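Local structure of antitoxin HipB (Escherichia coli, 4Z5H) at residues P8-A12 and F43-D48; M15-R19 and I58-L64. The protein neutralises the toxin HipA as its antitoxin partner and, as a homodimer, binds and bends operator DNA to repress the hipBA operon promoter. The protein carries 1 engineered substitution. One frame throughout, in Å; residues are numbered along the deposited sequence.

Contact 1: residues P8-A12 and F43-D48. With nucleotides of chain B.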
# COMPACT_ATOMS: atom_id res chain seq x y z
N PRO A 8 -3.36 7.24 -1.63
CA PRO A 8 -3.58 6.92 -0.22
C PRO A 8 -5.01 7.27 0.20
O PRO A 8 -5.61 6.48 0.85
CB PRO A 8 -2.56 7.79 0.51
CG PRO A 8 -1.51 8.07 -0.50
CD PRO A 8 -2.25 8.19 -1.79
N THR A 9 -5.55 8.40 -0.24
CA THR A 9 -6.92 8.77 0.10
C THR A 9 -7.95 7.76 -0.43
O THR A 9 -8.80 7.34 0.30
CB THR A 9 -7.27 10.16 -0.46
OG1 THR A 9 -6.45 11.14 0.16
CG2 THR A 9 -8.74 10.49 -0.22
N GLN A 10 -7.80 7.34 -1.67
CA GLN A 10 -8.66 6.35 -2.27
C GLN A 10 -8.53 5.03 -1.51
O GLN A 10 -9.51 4.37 -1.26
CB GLN A 10 -8.31 6.14 -3.74
CG GLN A 10 -8.73 7.24 -4.68
CD GLN A 10 -8.23 7.06 -6.09
OE1 GLN A 10 -7.87 5.99 -6.50
NE2 GLN A 10 -8.22 8.13 -6.83
N LEU A 11 -7.31 4.68 -1.14
CA LEU A 11 -7.06 3.47 -0.40
C LEU A 11 -7.74 3.48 0.97
O LEU A 11 -8.39 2.53 1.33
CB LEU A 11 -5.57 3.26 -0.23
CG LEU A 11 -5.11 2.04 0.57
CD1 LEU A 11 -5.73 0.74 0.11
CD2 LEU A 11 -3.59 1.96 0.62
N ALA A 12 -7.58 4.58 1.69
CA ALA A 12 -8.17 4.74 3.01
C ALA A 12 -9.70 4.73 2.95
O ALA A 12 -10.33 4.10 3.76
CB ALA A 12 -7.67 6.02 3.66
N PHE A 43 -4.99 6.80 9.85
CA PHE A 43 -4.95 6.19 8.53
C PHE A 43 -6.18 6.55 7.71
O PHE A 43 -6.06 6.95 6.59
CB PHE A 43 -4.83 4.66 8.63
CG PHE A 43 -5.16 3.93 7.35
CD1 PHE A 43 -4.33 4.02 6.25
CD2 PHE A 43 -6.31 3.20 7.23
CE1 PHE A 43 -4.65 3.36 5.08
CE2 PHE A 43 -6.63 2.53 6.08
CZ PHE A 43 -5.80 2.60 4.99
N GLU A 44 -7.36 6.40 8.31
CA GLU A 44 -8.61 6.65 7.61
C GLU A 44 -8.74 8.12 7.17
O GLU A 44 -9.22 8.39 6.11
CB GLU A 44 -9.80 6.18 8.45
CG GLU A 44 -9.89 4.67 8.58
CD GLU A 44 -11.18 4.16 9.21
OE1 GLU A 44 -11.92 4.95 9.79
OE2 GLU A 44 -11.44 2.96 9.11
N ASN A 45 -8.30 9.03 8.00
CA ASN A 45 -8.44 10.45 7.74
C ASN A 45 -7.26 11.17 7.14
O ASN A 45 -7.42 12.13 6.43
CB ASN A 45 -8.94 11.15 8.99
CG ASN A 45 -10.27 10.62 9.42
OD1 ASN A 45 -11.26 10.82 8.75
ND2 ASN A 45 -10.29 9.88 10.51
N ASN A 46 -6.07 10.70 7.45
CA ASN A 46 -4.87 11.35 7.05
C ASN A 46 -3.84 10.33 6.52
O ASN A 46 -2.76 10.23 7.05
CB ASN A 46 -4.34 12.09 8.27
CG ASN A 46 -3.25 13.06 7.95
OD1 ASN A 46 -3.26 13.69 6.91
ND2 ASN A 46 -2.30 13.19 8.84
N PRO A 47 -4.20 9.59 5.48
CA PRO A 47 -3.42 8.42 5.04
C PRO A 47 -2.04 8.65 4.39
O PRO A 47 -1.25 7.74 4.33
CB PRO A 47 -4.34 7.73 4.05
CG PRO A 47 -5.15 8.82 3.50
CD PRO A 47 -5.38 9.77 4.63
N ASP A 48 -1.77 9.85 3.93
CA ASP A 48 -0.64 10.12 3.06
C ASP A 48 0.72 9.75 3.66
O ASP A 48 1.55 9.21 2.98
CB ASP A 48 -0.61 11.59 2.65
CG ASP A 48 -1.49 11.90 1.48
OD1 ASP A 48 -2.05 11.01 0.87
OD2 ASP A 48 -1.62 13.07 1.17
P DA B 3 -12.70 9.15 13.22
OP1 DA B 3 -13.68 9.01 12.18
OP2 DA B 3 -11.47 8.37 13.15
O5' DA B 3 -12.32 10.67 13.37
C5' DA B 3 -13.32 11.65 13.69
C4' DA B 3 -12.83 12.65 14.71
O4' DA B 3 -12.69 12.03 16.01
C3' DA B 3 -11.49 13.31 14.40
O3' DA B 3 -11.64 14.70 14.67
C2' DA B 3 -10.53 12.63 15.35
C1' DA B 3 -11.42 12.31 16.54
N9 DA B 3 -11.01 11.16 17.33
C8 DA B 3 -10.59 9.94 16.87
N7 DA B 3 -10.30 9.09 17.83
C5 DA B 3 -10.55 9.80 18.99
C6 DA B 3 -10.44 9.46 20.35
N6 DA B 3 -10.02 8.28 20.79
N1 DA B 3 -10.76 10.41 21.26
C2 DA B 3 -11.18 11.60 20.82
N3 DA B 3 -11.31 12.04 19.57
C4 DA B 3 -10.99 11.08 18.70
O HOH W 1 -4.04 10.93 -1.12
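A12 and P8 pack against F43, P47 and D48 in a buried, mainly apolar contact that sets the first turn of helix 8-21 against the C-terminal end of helix 37-45 and the loop that leaves it. A12 sits at the closest backbone approach, its CA 5.0 Å from the CA of E44. The small methyl lies over the F43 ring, 4.1 Å above its plane and offset toward the rim, while also meeting the carbonyl oxygens of F43 and E44. F43 offers this face because its CG lies anti to the backbone N (chi1 164°), which carries the ring tip back to A12. P47 fills the next position: its CB is 3.8 Å from A12 CB, and its CG rests on the P8 carbonyl, 3.6 Å from P8 O. At the N-terminal end the D48 side chain crosses that of P8 at about a right angle, OD1 lying 3.3 Å from P8 CB. A water ties the two segments together, accepting from T9 N and donating to D48 OD1. Beyond D48 comes the second subunit, whose T53 hydroxyl bonds D48 O. On the DNA side, N45 ND2 reaches OP2 of nucleotide DA3 of chain B in a weak, bent hydrogen bond of 3.3 Å. Such packing of the first helix against the C-terminal end of the recognition helix, the second of the helix-turn-helix, belongs to the Cro/C1-type DNA-binding domain.

Contact 2: residues M15-R19 and I58-L64; sequences MKLVR and ILQSLEL. With nucleotides of chain B.
L62 pushes its two methyl branches against helix 8-21 between M15 and R19, forming the dense part of this contact. CD1 lies 3.5 Å from the carbonyl oxygen of M15 and also touches M15 CB, whereas CD2 lies 3.7 Å from R19 CB. M15 reaches the other way, toward helix 52-61. Its CG is anti to the carbonyl carbon (chi1 -69°), and a bend at chi3 swings the terminal methyl into the angle between two side chains: M15 CE is 3.7 Å from I58 CG2 and 3.8 Å from L59 CD2, the methionine crossing L59 at about a right angle. F43 of helix 37-45 and L68 of the second subunit also pack on M15, so this end is enclosed.

Within the Cro/C1-type helix-turn-helix domain, L62 is placed by the way helix 52-61 stops. A Schellman motif closes it, with E63 at positive phi, L64 N bonded to L59 O and E63 N to Q60 O. The I58 carbonyl takes two donors, L62 N and S61 OG, the latter at 2.7 Å on a lone pair. The chain then passes into strand 64-70, which pairs antiparallel with a strand of the second subunit, so that the sheet runs across the homodimer interface.

Around V18 the fit is looser. V18 CG1 comes no closer than 4.2 Å to L64 CD1, and this partly exposed valine is also met by F2. R19 keeps its CB in the apolar layer, but the end of its chain leads away: a bend at chi3 turns the guanidinium toward the DNA, where NH2 donates 2.9 Å to OP1 of nucleotide DT2 of chain B, which lies at the group's edge and near its plane. NE pairs with E44, and W24 O takes a further bond from NH2, fixing how the group is turned.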
# COMPACT_ATOMS: atom_id res chain seq x y z
N MET A 15 -10.85 1.10 2.40
CA MET A 15 -10.68 0.32 3.60
C MET A 15 -11.65 0.66 4.74
O MET A 15 -12.08 -0.22 5.43
CB MET A 15 -9.24 0.31 4.04
CG MET A 15 -8.39 -0.50 3.08
SD MET A 15 -6.65 -0.30 3.31
CE MET A 15 -6.41 -1.26 4.77
N LYS A 16 -11.94 1.94 4.90
CA LYS A 16 -12.93 2.40 5.87
C LYS A 16 -14.30 1.83 5.51
O LYS A 16 -15.03 1.40 6.36
CB LYS A 16 -12.98 3.92 5.91
CG LYS A 16 -13.99 4.49 6.89
CD LYS A 16 -13.95 6.00 6.92
CE LYS A 16 -15.02 6.60 7.82
NZ LYS A 16 -14.83 8.05 8.00
N LEU A 17 -14.61 1.82 4.22
CA LEU A 17 -15.87 1.31 3.75
C LEU A 17 -16.02 -0.16 4.11
O LEU A 17 -17.05 -0.56 4.58
CB LEU A 17 -16.02 1.53 2.26
CG LEU A 17 -17.34 1.13 1.61
CD1 LEU A 17 -18.53 1.79 2.29
CD2 LEU A 17 -17.33 1.45 0.12
N VAL A 18 -14.95 -0.93 3.93
CA VAL A 18 -14.97 -2.32 4.31
C VAL A 18 -15.18 -2.47 5.81
O VAL A 18 -15.95 -3.31 6.24
CB VAL A 18 -13.68 -3.07 3.87
CG1 VAL A 18 -13.68 -4.46 4.44
CG2 VAL A 18 -13.56 -3.11 2.36
N ARG A 19 -14.52 -1.64 6.60
CA ARG A 19 -14.69 -1.73 8.03
C ARG A 19 -16.14 -1.44 8.42
O ARG A 19 -16.74 -2.20 9.13
CB ARG A 19 -13.77 -0.74 8.74
CG ARG A 19 -14.06 -0.58 10.21
CD ARG A 19 -13.07 0.32 10.90
NE ARG A 19 -13.28 1.73 10.67
CZ ARG A 19 -14.22 2.47 11.23
NH1 ARG A 19 -14.28 3.75 10.96
NH2 ARG A 19 -15.09 1.94 12.07
N ILE A 58 -3.56 -3.29 9.15
CA ILE A 58 -4.97 -2.96 9.02
C ILE A 58 -5.63 -3.86 7.97
O ILE A 58 -6.69 -4.38 8.19
CB ILE A 58 -5.21 -1.46 8.74
CG1 ILE A 58 -4.75 -0.63 9.94
CG2 ILE A 58 -6.67 -1.19 8.50
CD1 ILE A 58 -4.65 0.85 9.69
N LEU A 59 -4.93 -4.11 6.87
CA LEU A 59 -5.44 -4.96 5.83
C LEU A 59 -5.73 -6.34 6.41
O LEU A 59 -6.78 -6.87 6.17
CB LEU A 59 -4.39 -5.15 4.75
CG LEU A 59 -4.44 -4.58 3.35
CD1 LEU A 59 -3.47 -5.32 2.46
CD2 LEU A 59 -5.81 -4.43 2.73
N GLN A 60 -4.81 -6.86 7.21
CA GLN A 60 -4.99 -8.14 7.86
C GLN A 60 -6.21 -8.14 8.79
O GLN A 60 -7.00 -9.05 8.75
CB GLN A 60 -3.75 -8.54 8.65
CG GLN A 60 -3.83 -9.94 9.21
CD GLN A 60 -3.01 -10.18 10.47
OE1 GLN A 60 -2.45 -9.26 11.04
NE2 GLN A 60 -2.92 -11.42 10.87
N SER A 61 -6.37 -7.07 9.54
CA SER A 61 -7.48 -6.93 10.47
C SER A 61 -8.82 -6.98 9.74
O SER A 61 -9.77 -7.47 10.27
CB SER A 61 -7.37 -5.67 11.33
OG SER A 61 -7.80 -4.54 10.67
N LEU A 62 -8.84 -6.50 8.50
CA LEU A 62 -10.03 -6.42 7.70
C LEU A 62 -10.27 -7.70 6.88
O LEU A 62 -11.14 -7.75 6.06
CB LEU A 62 -10.00 -5.19 6.80
CG LEU A 62 -10.07 -3.78 7.40
CD1 LEU A 62 -9.80 -2.71 6.36
CD2 LEU A 62 -11.39 -3.53 8.09
N GLU A 63 -9.45 -8.71 7.11
CA GLU A 63 -9.48 -9.96 6.36
C GLU A 63 -9.23 -9.76 4.85
O GLU A 63 -9.77 -10.44 4.02
CB GLU A 63 -10.78 -10.72 6.63
CG GLU A 63 -11.00 -10.97 8.10
CD GLU A 63 -12.33 -11.62 8.44
OE1 GLU A 63 -13.28 -11.57 7.65
OE2 GLU A 63 -12.43 -12.18 9.54
N LEU A 64 -8.38 -8.80 4.54
CA LEU A 64 -8.03 -8.43 3.20
C LEU A 64 -6.56 -8.65 2.90
O LEU A 64 -5.74 -8.66 3.78
CB LEU A 64 -8.34 -6.97 2.94
CG LEU A 64 -9.77 -6.45 3.05
CD1 LEU A 64 -9.78 -4.95 2.96
CD2 LEU A 64 -10.64 -7.07 1.99
P DT B 2 -15.98 3.75 15.24
OP1 DT B 2 -16.56 3.66 13.92
OP2 DT B 2 -15.01 2.77 15.67
O5' DT B 2 -15.30 5.16 15.42
C5' DT B 2 -16.00 6.37 15.17
C4' DT B 2 -15.16 7.57 15.53
O4' DT B 2 -15.07 7.71 16.96
C3' DT B 2 -13.71 7.54 15.02
O3' DT B 2 -13.39 8.86 14.59
C2' DT B 2 -12.91 7.26 16.27
C1' DT B 2 -13.74 7.99 17.30
N1 DT B 2 -13.53 7.62 18.71
C2 DT B 2 -13.70 8.59 19.68
O2 DT B 2 -14.03 9.73 19.42
N3 DT B 2 -13.47 8.16 20.96
C4 DT B 2 -13.10 6.90 21.36
O4 DT B 2 -12.93 6.66 22.54
C5 DT B 2 -12.91 5.94 20.29
C7 DT B 2 -12.51 4.54 20.64
C6 DT B 2 -13.14 6.34 19.04

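In the fold
Contacts 1 and 2 follow each other along helix 8-21, their centres about 13 Å apart, and their segments alternate in the sequence; helix 8-21 meets helix 37-45 in the first and helix 52-61 in the second. They also touch directly. The salt bridge from R19 NE to E44 OE2 measures 2.7 Å and probably helps to orient the arginine for its DNA phosphate, while N45 beside E44 approaches the next nucleotide of the same strand. Deeper in the fold, F43 joins the two layers: its CZ is 3.5 Å from M15 SD, and its CD2 is 3.8 Å from I58 CD1. Both contacts border the second subunit, linking DNA-facing residues to the dimer interface.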